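Long-range contact in capsule biosynthesis protein CapD proenzyme (Bacillus anthracis, PDB 3G9K), which cleaves the poly-gamma-D-glutamate capsule of the anthrax bacillus and joins it by an amide bond to the peptidoglycan scaffold: residues 62-74 / 78-90. Sequence-based numbering, arbitrary orientation.
Sequences ASGIGGGGGMLII and KETFIDYRETTPY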
loop_
_atom_site.group_PDB
_atom_site.type_symbol
_atom_site.label_atom_id
_atom_site.label_comp_id
_atom_site.label_asym_id
_atom_site.label_seq_id
_atom_site.Cartn_x
_atom_site.Cartn_y
_atom_site.Cartn_z
ATOM N N ALA A 62 -2.861 0.617 -10.173
ATOM C CA ALA A 62 -2.327 0.183 -8.847
ATOM C C ALA A 62 -3.345 -0.136 -7.771
ATOM O O ALA A 62 -3.034 -0.838 -6.807
ATOM C CB ALA A 62 -1.367 1.253 -8.324
ATOM N N SER A 63 -4.538 0.415 -7.860
ATOM C CA SER A 63 -5.573 0.163 -6.878
ATOM C C SER A 63 -6.897 0.597 -7.494
ATOM O O SER A 63 -6.908 1.253 -8.547
ATOM C CB SER A 63 -5.336 0.936 -5.578
ATOM O OG SER A 63 -5.621 2.350 -5.708
ATOM N N GLY A 64 -7.992 0.271 -6.820
ATOM C CA GLY A 64 -9.292 0.819 -7.198
ATOM C C GLY A 64 -10.490 0.019 -6.745
ATOM O O GLY A 64 -10.391 -0.876 -5.896
ATOM N N ILE A 65 -11.653 0.332 -7.316
ATOM C CA ILE A 65 -12.903 -0.245 -6.793
ATOM C C ILE A 65 -12.963 -1.749 -7.084
ATOM O O ILE A 65 -13.728 -2.454 -6.443
ATOM C CB ILE A 65 -14.201 0.495 -7.234
ATOM C CG1 ILE A 65 -14.389 0.515 -8.763
ATOM C CG2 ILE A 65 -14.148 1.909 -6.735
ATOM C CD1 ILE A 65 -15.672 1.169 -9.208
ATOM N N GLY A 66 -12.153 -2.208 -8.043
ATOM C CA GLY A 66 -12.120 -3.632 -8.428
ATOM C C GLY A 66 -11.231 -4.453 -7.515
ATOM O O GLY A 66 -11.114 -5.669 -7.688
ATOM N N GLY A 67 -10.565 -3.787 -6.575
ATOM C CA GLY A 67 -9.684 -4.426 -5.579
ATOM C C GLY A 67 -10.046 -4.407 -4.086
ATOM O O GLY A 67 -11.232 -4.538 -3.682
ATOM N N GLY A 68 -9.004 -4.254 -3.263
ATOM C CA GLY A 68 -9.138 -4.276 -1.823
ATOM C C GLY A 68 -8.016 -3.521 -1.180
ATOM O O GLY A 68 -7.270 -2.846 -1.860
ATOM N N GLY A 69 -7.856 -3.674 0.130
ATOM C CA GLY A 69 -6.897 -2.877 0.853
ATOM C C GLY A 69 -7.042 -3.089 2.338
ATOM O O GLY A 69 -7.896 -3.899 2.789
ATOM N N GLY A 70 -6.258 -2.325 3.065
ATOM C CA GLY A 70 -6.295 -2.259 4.490
ATOM C C GLY A 70 -5.915 -0.881 4.962
ATOM O O GLY A 70 -5.124 -0.250 4.348
HETATM N N MSE A 71 -6.561 -0.490 6.083
HETATM C CA MSE A 71 -6.347 0.842 6.613
HETATM C C MSE A 71 -6.136 0.815 8.108
HETATM O O MSE A 71 -6.987 0.323 8.880
HETATM C CB MSE A 71 -7.528 1.759 6.279
HETATM C CG MSE A 71 -7.343 3.213 6.758
HETATM SE SE MSE A 71 -8.754 4.444 6.281
HETATM C CE MSE A 71 -8.655 4.256 4.331
ATOM N N LEU A 72 -5.017 1.400 8.520
ATOM C CA LEU A 72 -4.670 1.553 9.917
ATOM C C LEU A 72 -5.047 2.962 10.301
ATOM O O LEU A 72 -4.740 3.920 9.555
ATOM C CB LEU A 72 -3.159 1.268 10.096
ATOM C CG LEU A 72 -2.534 1.133 11.471
ATOM C CD1 LEU A 72 -3.152 -0.031 12.205
ATOM C CD2 LEU A 72 -0.985 0.985 11.331
ATOM N N ILE A 73 -5.769 3.104 11.417
ATOM C CA ILE A 73 -6.209 4.413 11.914
ATOM C C ILE A 73 -5.769 4.504 13.388
ATOM O O ILE A 73 -6.272 3.754 14.259
ATOM C CB ILE A 73 -7.729 4.652 11.807
ATOM C CG1 ILE A 73 -8.277 4.429 10.376
ATOM C CG2 ILE A 73 -8.050 6.087 12.207
ATOM C CD1 ILE A 73 -9.815 4.320 10.274
ATOM N N ILE A 74 -4.840 5.418 13.656
ATOM C CA ILE A 74 -4.330 5.646 15.014
ATOM C C ILE A 74 -4.589 7.095 15.428
ATOM O O ILE A 74 -3.998 8.034 14.887
ATOM C CB ILE A 74 -2.808 5.306 15.135
ATOM C CG1 ILE A 74 -2.454 3.942 14.502
ATOM C CG2 ILE A 74 -2.334 5.391 16.621
ATOM C CD1 ILE A 74 -2.966 2.659 15.186
ATOM N N LYS A 78 -7.706 5.953 20.109
ATOM C CA LYS A 78 -8.124 4.665 19.546
ATOM C C LYS A 78 -7.103 4.162 18.511
ATOM O O LYS A 78 -6.434 4.973 17.874
ATOM C CB LYS A 78 -9.513 4.827 18.899
ATOM C CG LYS A 78 -10.296 3.517 18.783
ATOM C CD LYS A 78 -11.630 3.667 18.038
ATOM C CE LYS A 78 -12.672 2.658 18.579
ATOM N NZ LYS A 78 -13.909 2.513 17.698
ATOM N N GLU A 79 -6.988 2.834 18.384
ATOM C CA GLU A 79 -6.238 2.175 17.307
ATOM C C GLU A 79 -7.132 1.151 16.609
ATOM O O GLU A 79 -7.688 0.265 17.253
ATOM C CB GLU A 79 -5.008 1.429 17.848
ATOM C CG GLU A 79 -4.094 2.250 18.727
ATOM C CD GLU A 79 -4.529 2.283 20.195
ATOM O OE1 GLU A 79 -5.032 1.250 20.700
ATOM O OE2 GLU A 79 -4.350 3.352 20.823
ATOM N N THR A 80 -7.231 1.232 15.291
ATOM C CA THR A 80 -8.128 0.368 14.518
ATOM C C THR A 80 -7.454 -0.059 13.228
ATOM O O THR A 80 -6.723 0.726 12.615
ATOM C CB THR A 80 -9.420 1.102 14.086
ATOM O OG1 THR A 80 -9.982 1.853 15.178
ATOM C CG2 THR A 80 -10.452 0.095 13.583
ATOM N N PHE A 81 -7.718 -1.284 12.818
ATOM C CA PHE A 81 -7.320 -1.757 11.504
ATOM C C PHE A 81 -8.564 -2.243 10.744
ATOM O O PHE A 81 -9.279 -3.102 11.227
ATOM C CB PHE A 81 -6.297 -2.900 11.568
ATOM C CG PHE A 81 -5.801 -3.290 10.212
ATOM C CD1 PHE A 81 -4.798 -2.558 9.605
ATOM C CD2 PHE A 81 -6.389 -4.310 9.509
ATOM C CE1 PHE A 81 -4.368 -2.867 8.319
ATOM C CE2 PHE A 81 -5.953 -4.618 8.220
ATOM C CZ PHE A 81 -4.930 -3.892 7.648
ATOM N N ILE A 82 -8.861 -1.655 9.587
ATOM C CA ILE A 82 -9.967 -2.164 8.785
ATOM C C ILE A 82 -9.442 -2.992 7.580
ATOM O O ILE A 82 -8.687 -2.496 6.743
ATOM C CB ILE A 82 -10.889 -1.057 8.298
ATOM C CG1 ILE A 82 -11.190 -0.070 9.424
ATOM C CG2 ILE A 82 -12.149 -1.681 7.691
ATOM C CD1 ILE A 82 -11.649 -0.748 10.682
ATOM N N ASP A 83 -9.840 -4.255 7.547
ATOM C CA ASP A 83 -9.474 -5.206 6.521
ATOM C C ASP A 83 -10.580 -5.270 5.454
ATOM O O ASP A 83 -11.646 -5.855 5.687
ATOM C CB ASP A 83 -9.268 -6.588 7.169
ATOM C CG ASP A 83 -8.829 -7.662 6.153
ATOM O OD1 ASP A 83 -9.001 -7.468 4.928
ATOM O OD2 ASP A 83 -8.253 -8.689 6.563
ATOM N N TYR A 84 -10.320 -4.692 4.279
ATOM C CA TYR A 84 -11.245 -4.787 3.143
ATOM C C TYR A 84 -10.568 -5.471 1.927
ATOM O O TYR A 84 -10.782 -5.136 0.765
ATOM C CB TYR A 84 -11.853 -3.410 2.808
ATOM C CG TYR A 84 -10.820 -2.272 2.743
ATOM C CD1 TYR A 84 -10.291 -1.852 1.543
ATOM C CD2 TYR A 84 -10.386 -1.645 3.891
ATOM C CE1 TYR A 84 -9.355 -0.850 1.498
ATOM C CE2 TYR A 84 -9.450 -0.661 3.855
ATOM C CZ TYR A 84 -8.948 -0.240 2.648
ATOM O OH TYR A 84 -7.991 0.754 2.638
ATOM N N ARG A 85 -9.803 -6.505 2.239
ATOM C CA ARG A 85 -9.196 -7.324 1.267
ATOM C C ARG A 85 -10.286 -8.171 0.615
ATOM O O ARG A 85 -11.281 -8.522 1.273
ATOM C CB ARG A 85 -8.159 -8.193 1.972
ATOM C CG ARG A 85 -7.275 -8.956 1.063
ATOM C CD ARG A 85 -5.975 -9.349 1.783
ATOM N NE ARG A 85 -5.180 -10.256 0.961
ATOM C CZ ARG A 85 -4.498 -9.884 -0.117
ATOM N NH1 ARG A 85 -4.501 -8.620 -0.541
ATOM N NH2 ARG A 85 -3.794 -10.791 -0.778
ATOM N N GLU A 86 -10.082 -8.508 -0.652
ATOM C CA GLU A 86 -11.026 -9.341 -1.397
ATOM C C GLU A 86 -11.168 -10.719 -0.760
ATOM O O GLU A 86 -10.267 -11.207 -0.102
ATOM C CB GLU A 86 -10.633 -9.491 -2.868
ATOM C CG GLU A 86 -10.320 -8.224 -3.561
ATOM C CD GLU A 86 -8.843 -7.867 -3.562
ATOM O OE1 GLU A 86 -8.091 -8.135 -2.573
ATOM O OE2 GLU A 86 -8.435 -7.276 -4.591
ATOM N N THR A 87 -12.329 -11.329 -0.957
ATOM C CA THR A 87 -12.593 -12.662 -0.426
ATOM C C THR A 87 -12.822 -13.660 -1.576
ATOM O O THR A 87 -13.281 -13.308 -2.678
ATOM C CB THR A 87 -13.778 -12.609 0.586
ATOM O OG1 THR A 87 -14.880 -11.918 -0.026
ATOM C CG2 THR A 87 -13.344 -11.864 1.871
ATOM N N THR A 88 -12.430 -14.908 -1.347
ATOM C CA THR A 88 -12.488 -15.896 -2.388
ATOM C C THR A 88 -13.957 -16.284 -2.670
ATOM O O THR A 88 -14.736 -16.477 -1.725
ATOM C CB THR A 88 -11.627 -17.180 -2.039
ATOM O OG1 THR A 88 -10.274 -16.803 -1.747
ATOM C CG2 THR A 88 -11.552 -18.117 -3.188
ATOM N N PRO A 89 -14.321 -16.382 -3.956
ATOM C CA PRO A 89 -15.658 -16.832 -4.309
ATOM C C PRO A 89 -15.743 -18.355 -4.183
ATOM O O PRO A 89 -14.748 -19.021 -3.898
ATOM C CB PRO A 89 -15.793 -16.404 -5.752
ATOM C CG PRO A 89 -14.421 -16.472 -6.287
ATOM C CD PRO A 89 -13.503 -16.199 -5.152
ATOM N N TYR A 90 -16.936 -18.890 -4.407
ATOM C CA TYR A 90 -17.140 -20.332 -4.326
ATOM C C TYR A 90 -16.220 -21.051 -5.340
ATOM O O TYR A 90 -16.234 -20.716 -6.558
ATOM C CB TYR A 90 -18.615 -20.627 -4.616
ATOM C CG TYR A 90 -18.997 -22.049 -4.352
ATOM C CD1 TYR A 90 -19.369 -22.447 -3.091
ATOM C CD2 TYR A 90 -18.973 -22.988 -5.355
ATOM C CE1 TYR A 90 -19.719 -23.746 -2.825
ATOM C CE2 TYR A 90 -19.319 -24.319 -5.089
ATOM C CZ TYR A 90 -19.675 -24.666 -3.826
ATOM O OH TYR A 90 -20.026 -25.954 -3.551
HETATM O O HOH W 1 -8.858 4.327 15.558
#
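Ile73 and Thr80 satisfy each other's backbone in an antiparallel hairpin. Ile73 N donates to Thr80 O at 2.8 Å and Thr80 N returns a bond to Ile73 O. Ile73 O takes a second hydrogen bond from a water that also meets Thr80 OG1. Two residues along, Met71 and Ile82 form the next hydrogen-bonded pair, with Ile82 N to Met71 O at 2.8 Å, and Met71 N donates back to Ile82 O. Beyond the end of strand 79-83, Tyr84 N still donates to Gly69 O at 3.0 Å, but the return bond from Gly69 N to Tyr84 O is weak.

Tyr84 folds its ring over the glycine run. With chi1 at 47°, CG lies between the backbone N and the carbonyl carbon, which turns the ring back over the Gly69-Gly70 peptide. Gly69 O sits 3.2 Å above the ring centre and Gly70 N lies over the same face, nearer the rim. Selenomethionine Met71 brings CB to the ring edge. Tyr84 OH is hydrogen-bonded to Asn18 OD1 of the other CapD chain. Phe81 meets Leu72 CD1 at its ring edge, where that methyl is 4.0 Å from Phe81 CD1. Asp83 OD1 accepts from Arg85 N in an Asx turn. It also forms a salt bridge with Arg55 of the other chain, and Asp83 OD2 forms one with Arg221.

The hairpin belongs to the gamma-glutamyltranspeptidase fold of the NTN clan. Strand 219-228 flanks strand 79-83, while a strand of the other chain pairs with 68-74 and continues the sheet across the interface. Met71 and Ile73 pack on helix 44-58, and Thr80 and Tyr84 on helix 104-115.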